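Local coordinates for protein MAU2 chromatid cohesion factor homolog (Saccharomyces cerevisiae, PDB 4XDN) that forms a complex with SCC2 that is required to load cohesin onto chromosomes, and so takes part in sister chromatid cohesion, at residues Y435-A439 with S452-C456; V32-A36 with M69-L73; S177-Y181 with W213-L217; L325-S329 with F343-L348. One frame throughout, in Å; residues are numbered along the deposited sequence.

In the fold
The four contacts illustrate how a largely helical superhelix is built from local helix pairs. They follow one another along the chain in the order interaction 2, interaction 3, interaction 4, interaction 1, and no helix is used twice. Interactions 1, 2 and 4 join antiparallel helices that are successive in sequence, whereas interaction 3 joins two nearly parallel ones with helix 193-206 between them in the chain. Centres lie from 28 Å (interactions 1 and 4) to 59 Å (interactions 1 and 2) apart, and none touches another. All four reach a second protein chain, probably SCC2, consistent with a partner that is contacted along much of the superhelix.

Interaction 1 (Y435-A439 with S452-C456); sequences YTRLA and SLLNC
Tyr435 and Asn455 meet ring against methylene. In both residues CG stands anti to the carbonyl carbon, beside the backbone N (chi1 -76° in each), which sends the two side chains obliquely past each other in the gap between the helices. CB of Asn455 sits over one face of the ring, 3.7 Å from the Tyr435 ring centroid and displaced toward the rim, a CH-pi contact. The polar ends look elsewhere: Tyr435 OH is hydrogen-bonded to Gln425, and Asn455 OD1 to the backbone of another protein chain, probably SCC2. The backbones come closest at Ser452, whose CA lies 4.8 Å from Tyr435 CA, consistent with its small side chain. Its hydroxyl bonds back to Val448 O, a turn earlier, and Ser452 OG lies 3.3 Å from Leu438 CD2. One turn on from Tyr435, Ala439 CB rests 3.9 Å from Leu453 CG. The segment axes come within 8.8 Å at 154°, an antiparallel helical hairpin of the kind that builds TPR-like arrays. Around this hairpin, the preceding helix 415-426 covers Tyr435 and Leu438, and the following helix 472-490 packs on Leu453.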
loop_
_atom_site.group_PDB
_atom_site.type_symbol
_atom_site.label_atom_id
_atom_site.label_comp_id
_atom_site.label_asym_id
_atom_site.label_seq_id
_atom_site.Cartn_x
_atom_site.Cartn_y
_atom_site.Cartn_z
ATOM N N TYR A 435 8.626 20.348 7.997
ATOM C CA TYR A 435 7.432 20.072 7.209
ATOM C C TYR A 435 7.651 20.408 5.739
ATOM O O TYR A 435 7.230 19.663 4.857
ATOM C CB TYR A 435 6.239 20.865 7.746
ATOM C CG TYR A 435 5.637 20.313 9.021
ATOM C CD1 TYR A 435 5.395 18.953 9.168
ATOM C CD2 TYR A 435 5.306 21.154 10.076
ATOM C CE1 TYR A 435 4.844 18.446 10.329
ATOM C CE2 TYR A 435 4.757 20.656 11.242
ATOM C CZ TYR A 435 4.527 19.302 11.363
ATOM O OH TYR A 435 3.977 18.797 12.519
ATOM N N THR A 436 8.307 21.538 5.487
ATOM C CA THR A 436 8.546 21.998 4.125
ATOM C C THR A 436 9.401 20.999 3.352
ATOM O O THR A 436 9.082 20.651 2.217
ATOM C CB THR A 436 9.239 23.374 4.106
ATOM O OG1 THR A 436 8.469 24.311 4.869
ATOM C CG2 THR A 436 9.379 23.889 2.678
ATOM N N ARG A 437 10.486 20.541 3.971
ATOM C CA ARG A 437 11.380 19.581 3.333
ATOM C C ARG A 437 10.679 18.253 3.088
ATOM O O ARG A 437 10.956 17.568 2.105
ATOM C CB ARG A 437 12.633 19.355 4.184
ATOM C CG ARG A 437 13.665 20.468 4.086
ATOM C CD ARG A 437 14.980 20.077 4.750
ATOM N NE ARG A 437 14.802 19.661 6.141
ATOM C CZ ARG A 437 14.642 18.402 6.547
ATOM N NH1 ARG A 437 14.637 17.401 5.673
ATOM N NH2 ARG A 437 14.487 18.142 7.837
ATOM N N LEU A 438 9.770 17.884 3.984
ATOM C CA LEU A 438 9.053 16.625 3.845
ATOM C C LEU A 438 8.024 16.723 2.725
ATOM O O LEU A 438 7.813 15.769 1.973
ATOM C CB LEU A 438 8.378 16.240 5.161
ATOM C CG LEU A 438 7.570 14.937 5.151
ATOM C CD1 LEU A 438 8.366 13.801 4.545
ATOM C CD2 LEU A 438 7.134 14.578 6.562
ATOM N N ALA A 439 7.396 17.888 2.608
ATOM C CA ALA A 439 6.400 18.115 1.568
ATOM C C ALA A 439 7.041 18.249 0.187
ATOM O O ALA A 439 6.343 18.219 -0.826
ATOM C CB ALA A 439 5.584 19.356 1.887
ATOM N N SER A 452 1.877 17.496 6.076
ATOM C CA SER A 452 2.990 18.406 6.304
ATOM C C SER A 452 2.614 19.840 5.931
ATOM O O SER A 452 2.964 20.783 6.639
ATOM C CB SER A 452 4.217 17.959 5.503
ATOM O OG SER A 452 4.594 16.634 5.839
ATOM N N LEU A 453 1.894 20.000 4.826
ATOM C CA LEU A 453 1.514 21.326 4.351
ATOM C C LEU A 453 0.456 21.960 5.247
ATOM O O LEU A 453 0.465 23.172 5.459
ATOM C CB LEU A 453 1.000 21.258 2.910
ATOM C CG LEU A 453 2.054 21.079 1.813
ATOM C CD1 LEU A 453 1.383 20.812 0.470
ATOM C CD2 LEU A 453 2.961 22.299 1.718
ATOM N N LEU A 454 -0.453 21.141 5.767
ATOM C CA LEU A 454 -1.533 21.640 6.609
ATOM C C LEU A 454 -1.012 22.071 7.975
ATOM O O LEU A 454 -1.401 23.122 8.493
ATOM C CB LEU A 454 -2.624 20.579 6.770
ATOM C CG LEU A 454 -3.502 20.321 5.538
ATOM C CD1 LEU A 454 -4.410 19.130 5.775
ATOM C CD2 LEU A 454 -4.328 21.548 5.182
ATOM N N ASN A 455 -0.136 21.260 8.562
ATOM C CA ASN A 455 0.523 21.644 9.805
ATOM C C ASN A 455 1.358 22.896 9.583
ATOM O O ASN A 455 1.389 23.789 10.426
ATOM C CB ASN A 455 1.408 20.517 10.339
ATOM C CG ASN A 455 0.612 19.397 10.976
ATOM O OD1 ASN A 455 -0.412 19.630 11.614
ATOM N ND2 ASN A 455 1.088 18.169 10.812
ATOM N N CYS A 456 2.029 22.953 8.435
ATOM C CA CYS A 456 2.858 24.099 8.089
ATOM C C CYS A 456 2.006 25.356 7.945
ATOM O O CYS A 456 2.414 26.440 8.359
ATOM C CB CYS A 456 3.630 23.833 6.794
ATOM S SG CYS A 456 4.792 25.137 6.340
#

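Interaction 2 (V32-A36 with M69-L73); sequences VYHLA and MFQLL
Met69 reaches Leu35 through a folded chain: CG lies beside the backbone N (chi1 -66°), and further bends at chi2 and chi3 swing the terminal methyl over the facing helix. That methyl is pressed hard there, Met69 CE lying 3.2 Å from Leu35 CD1, closer than usual van der Waals contact. Phe70 also sets CG beside its backbone N (chi1 -80°), and its ring slides beneath Ala36, whose CB stands 3.6 Å from the Phe70 ring centroid, almost straight above the middle. The edge of the same ring meets Tyr33, CE1 to CE1 at 4.1 Å. At the other end Leu73 divides its branches: CD2 lies alongside Val32, 3.9 Å from CG1, while CD1 is 4.0 Å from Tyr33 CB, near the plane of the tyrosine ring. These antiparallel helices, 8.9 Å apart between segment axes, form the first helical hairpin of the modelled chain. Val32, Tyr33, Leu35 and Leu72 also pack on another protein chain, probably SCC2. The one hydroxyl, Tyr33 OH, bonds to Glu90 on helix 81-98. Chemically, then, the helix pair is joined by shape and apolar burial, with a CH-pi contact but without polar exchange between the segments.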
loop_
_atom_site.group_PDB
_atom_site.type_symbol
_atom_site.label_atom_id
_atom_site.label_comp_id
_atom_site.label_asym_id
_atom_site.label_seq_id
_atom_site.Cartn_x
_atom_site.Cartn_y
_atom_site.Cartn_z
ATOM N N VAL A 32 18.107 -37.404 -17.404
ATOM C CA VAL A 32 18.688 -36.075 -17.246
ATOM C C VAL A 32 17.594 -35.062 -16.939
ATOM O O VAL A 32 17.759 -34.192 -16.083
ATOM C CB VAL A 32 19.454 -35.638 -18.510
ATOM C CG1 VAL A 32 19.932 -34.193 -18.391
ATOM C CG2 VAL A 32 20.633 -36.564 -18.757
ATOM N N TYR A 33 16.477 -35.189 -17.650
ATOM C CA TYR A 33 15.338 -34.299 -17.469
ATOM C C TYR A 33 14.770 -34.412 -16.059
ATOM O O TYR A 33 14.492 -33.401 -15.415
ATOM C CB TYR A 33 14.252 -34.611 -18.504
ATOM C CG TYR A 33 12.983 -33.812 -18.325
ATOM C CD1 TYR A 33 12.982 -32.429 -18.466
ATOM C CD2 TYR A 33 11.781 -34.441 -18.024
ATOM C CE1 TYR A 33 11.820 -31.692 -18.305
ATOM C CE2 TYR A 33 10.613 -33.714 -17.861
ATOM C CZ TYR A 33 10.639 -32.340 -18.004
ATOM O OH TYR A 33 9.481 -31.616 -17.843
ATOM N N HIS A 34 14.607 -35.642 -15.581
ATOM C CA HIS A 34 14.056 -35.874 -14.250
ATOM C C HIS A 34 15.024 -35.446 -13.151
ATOM O O HIS A 34 14.596 -35.043 -12.072
ATOM C CB HIS A 34 13.680 -37.348 -14.073
ATOM C CG HIS A 34 12.541 -37.786 -14.937
ATOM N ND1 HIS A 34 11.696 -36.887 -15.569
ATOM C CD2 HIS A 34 12.101 -39.015 -15.295
ATOM C CE1 HIS A 34 10.796 -37.544 -16.270
ATOM N NE2 HIS A 34 11.011 -38.843 -16.110
ATOM N N LEU A 35 16.322 -35.531 -13.423
ATOM C CA LEU A 35 17.323 -35.059 -12.475
ATOM C C LEU A 35 17.246 -33.547 -12.323
ATOM O O LEU A 35 17.319 -33.022 -11.210
ATOM C CB LEU A 35 18.730 -35.471 -12.912
ATOM C CG LEU A 35 19.151 -36.903 -12.583
ATOM C CD1 LEU A 35 20.441 -37.249 -13.305
ATOM C CD2 LEU A 35 19.313 -37.090 -11.081
ATOM N N ALA A 36 17.108 -32.853 -13.448
ATOM C CA ALA A 36 16.939 -31.405 -13.442
ATOM C C ALA A 36 15.721 -31.026 -12.610
ATOM O O ALA A 36 15.737 -30.035 -11.883
ATOM C CB ALA A 36 16.796 -30.876 -14.862
ATOM N N MET A 69 21.708 -29.011 -15.887
ATOM C CA MET A 69 21.144 -30.226 -16.465
ATOM C C MET A 69 20.165 -29.875 -17.586
ATOM O O MET A 69 20.122 -30.551 -18.618
ATOM C CB MET A 69 20.454 -31.064 -15.386
ATOM C CG MET A 69 21.416 -31.636 -14.336
ATOM S SD MET A 69 22.430 -33.000 -14.923
ATOM C CE MET A 69 21.399 -34.394 -14.489
ATOM N N PHE A 70 19.386 -28.813 -17.386
ATOM C CA PHE A 70 18.504 -28.311 -18.435
ATOM C C PHE A 70 19.312 -27.849 -19.645
ATOM O O PHE A 70 18.974 -28.163 -20.787
ATOM C CB PHE A 70 17.645 -27.150 -17.926
ATOM C CG PHE A 70 16.443 -27.574 -17.121
ATOM C CD1 PHE A 70 15.602 -28.580 -17.571
ATOM C CD2 PHE A 70 16.152 -26.952 -15.916
ATOM C CE1 PHE A 70 14.496 -28.961 -16.832
ATOM C CE2 PHE A 70 15.049 -27.331 -15.170
ATOM C CZ PHE A 70 14.220 -28.337 -15.627
ATOM N N GLN A 71 20.373 -27.089 -19.386
ATOM C CA GLN A 71 21.239 -26.590 -20.447
ATOM C C GLN A 71 21.866 -27.752 -21.202
ATOM O O GLN A 71 22.092 -27.681 -22.412
ATOM C CB GLN A 71 22.323 -25.678 -19.873
ATOM C CG GLN A 71 21.792 -24.337 -19.414
ATOM C CD GLN A 71 22.851 -23.454 -18.780
ATOM O OE1 GLN A 71 23.760 -23.936 -18.106
ATOM N NE2 GLN A 71 22.734 -22.150 -18.995
ATOM N N LEU A 72 22.134 -28.825 -20.469
ATOM C CA LEU A 72 22.696 -30.036 -21.043
ATOM C C LEU A 72 21.778 -30.585 -22.131
ATOM O O LEU A 72 22.239 -30.991 -23.196
ATOM C CB LEU A 72 22.909 -31.079 -19.944
ATOM C CG LEU A 72 24.121 -32.007 -20.002
ATOM C CD1 LEU A 72 25.430 -31.252 -20.197
ATOM C CD2 LEU A 72 24.163 -32.807 -18.713
ATOM N N LEU A 73 20.476 -30.579 -21.860
ATOM C CA LEU A 73 19.491 -31.066 -22.814
ATOM C C LEU A 73 19.466 -30.211 -24.075
ATOM O O LEU A 73 19.427 -30.735 -25.186
ATOM C CB LEU A 73 18.096 -31.094 -22.179
ATOM C CG LEU A 73 17.868 -32.143 -21.089
ATOM C CD1 LEU A 73 16.520 -31.933 -20.412
ATOM C CD2 LEU A 73 17.960 -33.550 -21.666
#

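Interaction 3 (S177-Y181 with W213-L217); sequences SVFQY and WKWFL
Trp213 carries the first half of this contact. Its indole reaches across to Ser177 because CG points away from its own backbone N (chi1 177°), and Ser177 places OG in the corresponding position. NE1 then donates to Ser177 OG at 2.9 Å, a nearly straight bond (166° at the hydrogen) with the oxygen close to the indole plane. This bond satisfies the ring N-H and, lying near the ring plane, probably limits how far the indole can turn. The six-membered end of the ring runs on toward the other helix, where CZ2 comes 4.1 Å from Val178 CA and CH2 lies 4.3 Å from Tyr181 CB. The two segments are almost parallel, at 5°, and their axes come no closer than 12.3 Å, so the interval is bridged by large side chains. Such spacing suits an alpha-helical superhelix of TPR type, in which parallel helices are separated in sequence by an antiparallel one. Helix 193-206 is that intervening element here, touching Ser177 through Leu203 and Leu217 through Leu204. Tyr181, the second large bridging residue, works mainly through Leu217: Leu217 CD2 comes 3.4 Å from Tyr181 CD1, from a direction neither over the face nor at the edge. The other branch of Leu217, CD1, lies over one face of the Trp213 indole, so this leucine touches both bridging rings. Farther out, Tyr181 meets Phe216 obliquely, the ring centroids 5.9 Å apart. Ile299 and Ile301 of strand 297-302 pack against the indole, while Tyr181 and Phe216 each also pack on apolar side chains of another protein chain.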
loop_
_atom_site.group_PDB
_atom_site.type_symbol
_atom_site.label_atom_id
_atom_site.label_comp_id
_atom_site.label_asym_id
_atom_site.label_seq_id
_atom_site.Cartn_x
_atom_site.Cartn_y
_atom_site.Cartn_z
ATOM N N SER A 177 -6.293 -9.587 -25.044
ATOM C CA SER A 177 -6.781 -9.024 -23.793
ATOM C C SER A 177 -5.771 -9.233 -22.664
ATOM O O SER A 177 -5.549 -8.341 -21.844
ATOM C CB SER A 177 -8.124 -9.655 -23.427
ATOM O OG SER A 177 -8.667 -9.094 -22.247
ATOM N N VAL A 178 -5.165 -10.415 -22.629
ATOM C CA VAL A 178 -4.137 -10.719 -21.643
ATOM C C VAL A 178 -2.966 -9.751 -21.784
ATOM O O VAL A 178 -2.441 -9.255 -20.791
ATOM C CB VAL A 178 -3.638 -12.180 -21.784
ATOM C CG1 VAL A 178 -2.404 -12.452 -20.918
ATOM C CG2 VAL A 178 -4.751 -13.152 -21.423
ATOM N N PHE A 179 -2.564 -9.469 -23.017
ATOM C CA PHE A 179 -1.396 -8.626 -23.235
ATOM C C PHE A 179 -1.730 -7.140 -23.141
ATOM O O PHE A 179 -0.844 -6.316 -22.918
ATOM C CB PHE A 179 -0.754 -8.962 -24.579
ATOM C CG PHE A 179 0.051 -10.226 -24.540
ATOM C CD1 PHE A 179 1.317 -10.232 -23.978
ATOM C CD2 PHE A 179 -0.466 -11.413 -25.026
ATOM C CE1 PHE A 179 2.060 -11.394 -23.920
ATOM C CE2 PHE A 179 0.275 -12.578 -24.972
ATOM C CZ PHE A 179 1.538 -12.568 -24.416
ATOM N N GLN A 180 -3.005 -6.797 -23.286
ATOM C CA GLN A 180 -3.448 -5.453 -22.951
ATOM C C GLN A 180 -3.226 -5.238 -21.460
ATOM O O GLN A 180 -2.763 -4.182 -21.037
ATOM C CB GLN A 180 -4.917 -5.244 -23.313
ATOM C CG GLN A 180 -5.152 -4.869 -24.767
ATOM C CD GLN A 180 -6.607 -4.550 -25.054
ATOM O OE1 GLN A 180 -7.401 -5.440 -25.358
ATOM N NE2 GLN A 180 -6.964 -3.274 -24.953
ATOM N N TYR A 181 -3.546 -6.262 -20.676
ATOM C CA TYR A 181 -3.357 -6.227 -19.232
ATOM C C TYR A 181 -1.876 -6.152 -18.871
ATOM O O TYR A 181 -1.502 -5.478 -17.914
ATOM C CB TYR A 181 -4.005 -7.453 -18.587
ATOM C CG TYR A 181 -3.415 -7.842 -17.252
ATOM C CD1 TYR A 181 -3.794 -7.190 -16.087
ATOM C CD2 TYR A 181 -2.488 -8.871 -17.155
ATOM C CE1 TYR A 181 -3.260 -7.545 -14.864
ATOM C CE2 TYR A 181 -1.948 -9.234 -15.942
ATOM C CZ TYR A 181 -2.337 -8.567 -14.798
ATOM O OH TYR A 181 -1.799 -8.932 -13.583
ATOM N N TRP A 213 -12.843 -12.749 -15.521
ATOM C CA TRP A 213 -11.725 -12.014 -16.089
ATOM C C TRP A 213 -11.902 -10.504 -15.926
ATOM O O TRP A 213 -10.983 -9.816 -15.482
ATOM C CB TRP A 213 -11.566 -12.385 -17.566
ATOM C CG TRP A 213 -10.489 -11.638 -18.291
ATOM C CD1 TRP A 213 -10.627 -10.928 -19.447
ATOM C CD2 TRP A 213 -9.108 -11.531 -17.918
ATOM N NE1 TRP A 213 -9.422 -10.386 -19.816
ATOM C CE2 TRP A 213 -8.473 -10.742 -18.896
ATOM C CE3 TRP A 213 -8.347 -12.026 -16.855
ATOM C CZ2 TRP A 213 -7.116 -10.431 -18.842
ATOM C CZ3 TRP A 213 -7.001 -11.716 -16.803
ATOM C CH2 TRP A 213 -6.399 -10.927 -17.790
ATOM N N LYS A 214 -13.078 -9.988 -16.269
ATOM C CA LYS A 214 -13.323 -8.553 -16.159
ATOM C C LYS A 214 -13.282 -8.094 -14.707
ATOM O O LYS A 214 -12.662 -7.083 -14.386
ATOM C CB LYS A 214 -14.670 -8.173 -16.775
ATOM C CG LYS A 214 -15.009 -6.700 -16.583
ATOM C CD LYS A 214 -16.165 -6.237 -17.453
ATOM C CE LYS A 214 -16.368 -4.737 -17.300
ATOM N NZ LYS A 214 -17.489 -4.214 -18.124
ATOM N N TRP A 215 -13.949 -8.841 -13.834
ATOM C CA TRP A 215 -13.987 -8.506 -12.417
ATOM C C TRP A 215 -12.597 -8.575 -11.796
ATOM O O TRP A 215 -12.283 -7.812 -10.886
ATOM C CB TRP A 215 -14.948 -9.436 -11.672
ATOM C CG TRP A 215 -16.375 -8.959 -11.680
ATOM C CD1 TRP A 215 -16.808 -7.666 -11.589
ATOM C CD2 TRP A 215 -17.553 -9.768 -11.787
ATOM N NE1 TRP A 215 -18.179 -7.622 -11.629
ATOM C CE2 TRP A 215 -18.662 -8.897 -11.755
ATOM C CE3 TRP A 215 -17.779 -11.143 -11.910
ATOM C CZ2 TRP A 215 -19.975 -9.356 -11.834
ATOM C CZ3 TRP A 215 -19.084 -11.597 -11.991
ATOM C CH2 TRP A 215 -20.165 -10.706 -11.953
ATOM N N PHE A 216 -11.764 -9.483 -12.290
ATOM C CA PHE A 216 -10.380 -9.548 -11.840
ATOM C C PHE A 216 -9.631 -8.275 -12.224
ATOM O O PHE A 216 -8.948 -7.671 -11.400
ATOM C CB PHE A 216 -9.666 -10.762 -12.431
ATOM C CG PHE A 216 -8.170 -10.664 -12.370
ATOM C CD1 PHE A 216 -7.505 -10.778 -11.159
ATOM C CD2 PHE A 216 -7.429 -10.441 -13.517
ATOM C CE1 PHE A 216 -6.128 -10.679 -11.097
ATOM C CE2 PHE A 216 -6.053 -10.340 -13.460
ATOM C CZ PHE A 216 -5.401 -10.458 -12.246
ATOM N N LEU A 217 -9.761 -7.877 -13.485
ATOM C CA LEU A 217 -9.088 -6.686 -13.986
ATOM C C LEU A 217 -9.565 -5.438 -13.260
ATOM O O LEU A 217 -8.790 -4.515 -13.019
ATOM C CB LEU A 217 -9.323 -6.532 -15.486
ATOM C CG LEU A 217 -8.695 -7.602 -16.375
ATOM C CD1 LEU A 217 -9.253 -7.486 -17.779
ATOM C CD2 LEU A 217 -7.179 -7.480 -16.379
#

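Interaction 4 (L325-S329 with F343-L348); sequences LLLQS and FSRKFL
Ser329 and Ser344 mark the closest backbone approach, 4.6 Å between their CA atoms, where two helices run antiparallel at 155° with segment axes 9.5 Å apart. A short bond spans the seam there: Ser344 OG donates to Ser329 O at 2.6 Å, well bent from the carbonyl axis (127° at the oxygen) and tilted somewhat from the carbonyl plane. The side chain of Ser329 is a knob in the hole made by Phe343, Ser344, Phe347 and Leu348. With OG beside its backbone N, it turns back to donate to Leu325 O at 2.8 Å. That carbonyl also accepts from Ser329 N, the two donors arriving from opposite faces of its plane. Ser329 OG additionally lies at the edge of the Phe343 ring, 3.5 Å from CE1. The extended Gln328 brings its amide to the same ring, CD 3.4 Å from Phe343 CZ, with amide and ring planes turned 35° apart; a hydrogen bond between Gln328 NE2 and Tyr332 OH holds the amide there. Leu325 CD1 touches both Phe343, 3.7 Å from its CZ, and the CB of Phe347, and Leu326 CD1 meets Leu348 CD2 at 3.8 Å. This is a helical hairpin of helices 317-331 and 339-360. Helix 250-266 lies against the first helix through Leu327, whereas helix 369-398 packs on the second, with Tyr389 against Leu348 and Glu393 in a salt bridge with Arg345.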
loop_
_atom_site.group_PDB
_atom_site.type_symbol
_atom_site.label_atom_id
_atom_site.label_comp_id
_atom_site.label_asym_id
_atom_site.label_seq_id
_atom_site.Cartn_x
_atom_site.Cartn_y
_atom_site.Cartn_z
ATOM N N LEU A 325 -7.552 -7.558 10.524
ATOM C CA LEU A 325 -7.440 -7.083 11.891
ATOM C C LEU A 325 -6.587 -5.817 11.930
ATOM O O LEU A 325 -6.840 -4.916 12.729
ATOM C CB LEU A 325 -6.847 -8.166 12.792
ATOM C CG LEU A 325 -6.762 -7.827 14.282
ATOM C CD1 LEU A 325 -8.127 -7.437 14.840
ATOM C CD2 LEU A 325 -6.191 -9.006 15.057
ATOM N N LEU A 326 -5.587 -5.750 11.058
ATOM C CA LEU A 326 -4.747 -4.563 10.958
ATOM C C LEU A 326 -5.566 -3.373 10.471
ATOM O O LEU A 326 -5.536 -2.302 11.076
ATOM C CB LEU A 326 -3.563 -4.811 10.019
ATOM C CG LEU A 326 -2.649 -3.613 9.736
ATOM C CD1 LEU A 326 -1.955 -3.139 11.004
ATOM C CD2 LEU A 326 -1.629 -3.960 8.661
ATOM N N LEU A 327 -6.302 -3.572 9.381
ATOM C CA LEU A 327 -7.121 -2.510 8.802
ATOM C C LEU A 327 -8.158 -2.010 9.801
ATOM O O LEU A 327 -8.385 -0.805 9.919
ATOM C CB LEU A 327 -7.820 -2.998 7.530
ATOM C CG LEU A 327 -6.924 -3.462 6.378
ATOM C CD1 LEU A 327 -7.777 -3.939 5.215
ATOM C CD2 LEU A 327 -5.972 -2.362 5.925
ATOM N N GLN A 328 -8.790 -2.937 10.513
ATOM C CA GLN A 328 -9.790 -2.577 11.509
ATOM C C GLN A 328 -9.168 -1.727 12.608
ATOM O O GLN A 328 -9.764 -0.749 13.059
ATOM C CB GLN A 328 -10.428 -3.829 12.113
ATOM C CG GLN A 328 -11.467 -3.534 13.189
ATOM C CD GLN A 328 -12.131 -4.785 13.719
ATOM O OE1 GLN A 328 -11.669 -5.896 13.473
ATOM N NE2 GLN A 328 -13.225 -4.611 14.451
ATOM N N SER A 329 -7.964 -2.104 13.030
ATOM C CA SER A 329 -7.272 -1.411 14.112
ATOM C C SER A 329 -6.831 -0.018 13.680
ATOM O O SER A 329 -6.941 0.940 14.449
ATOM C CB SER A 329 -6.063 -2.224 14.584
ATOM O OG SER A 329 -6.466 -3.481 15.106
ATOM N N PHE A 343 -9.477 -0.908 21.407
ATOM C CA PHE A 343 -9.390 -2.053 20.505
ATOM C C PHE A 343 -8.021 -2.085 19.831
ATOM O O PHE A 343 -7.367 -3.125 19.787
ATOM C CB PHE A 343 -10.506 -1.996 19.453
ATOM C CG PHE A 343 -10.490 -3.139 18.478
ATOM C CD1 PHE A 343 -9.665 -3.107 17.364
ATOM C CD2 PHE A 343 -11.310 -4.240 18.664
ATOM C CE1 PHE A 343 -9.651 -4.154 16.464
ATOM C CE2 PHE A 343 -11.301 -5.289 17.766
ATOM C CZ PHE A 343 -10.472 -5.246 16.664
ATOM N N SER A 344 -7.593 -0.936 19.315
ATOM C CA SER A 344 -6.313 -0.827 18.623
ATOM C C SER A 344 -5.146 -1.181 19.538
ATOM O O SER A 344 -4.291 -1.989 19.175
ATOM C CB SER A 344 -6.122 0.588 18.070
ATOM O OG SER A 344 -7.075 0.876 17.063
ATOM N N ARG A 345 -5.115 -0.570 20.719
ATOM C CA ARG A 345 -4.062 -0.828 21.696
ATOM C C ARG A 345 -4.001 -2.300 22.087
ATOM O O ARG A 345 -2.955 -2.791 22.512
ATOM C CB ARG A 345 -4.266 0.026 22.951
ATOM C CG ARG A 345 -3.571 1.378 22.911
ATOM C CD ARG A 345 -3.771 2.140 24.215
ATOM N NE ARG A 345 -5.172 2.492 24.431
ATOM C CZ ARG A 345 -5.783 3.530 23.866
ATOM N NH1 ARG A 345 -5.123 4.333 23.040
ATOM N NH2 ARG A 345 -7.063 3.763 24.125
ATOM N N LYS A 346 -5.125 -2.998 21.941
ATOM C CA LYS A 346 -5.205 -4.401 22.326
ATOM C C LYS A 346 -4.812 -5.350 21.196
ATOM O O LYS A 346 -4.139 -6.352 21.436
ATOM C CB LYS A 346 -6.621 -4.745 22.797
ATOM C CG LYS A 346 -6.790 -6.215 23.155
ATOM C CD LYS A 346 -8.163 -6.528 23.717
ATOM C CE LYS A 346 -8.197 -7.944 24.279
ATOM N NZ LYS A 346 -9.579 -8.437 24.521
ATOM N N PHE A 347 -5.230 -5.036 19.973
ATOM C CA PHE A 347 -5.149 -5.999 18.878
ATOM C C PHE A 347 -4.041 -5.723 17.862
ATOM O O PHE A 347 -3.734 -6.587 17.038
ATOM C CB PHE A 347 -6.501 -6.074 18.166
ATOM C CG PHE A 347 -7.548 -6.802 18.959
ATOM C CD1 PHE A 347 -7.436 -8.165 19.189
ATOM C CD2 PHE A 347 -8.635 -6.125 19.488
ATOM C CE1 PHE A 347 -8.391 -8.841 19.925
ATOM C CE2 PHE A 347 -9.594 -6.796 20.225
ATOM C CZ PHE A 347 -9.471 -8.156 20.446
ATOM N N LEU A 348 -3.434 -4.544 17.911
ATOM C CA LEU A 348 -2.227 -4.319 17.126
ATOM C C LEU A 348 -1.114 -5.242 17.629
ATOM O O LEU A 348 -0.376 -5.816 16.829
ATOM C CB LEU A 348 -1.785 -2.853 17.179
ATOM C CG LEU A 348 -2.402 -1.904 16.140
ATOM C CD1 LEU A 348 -1.870 -0.493 16.332
ATOM C CD2 LEU A 348 -2.137 -2.364 14.708
#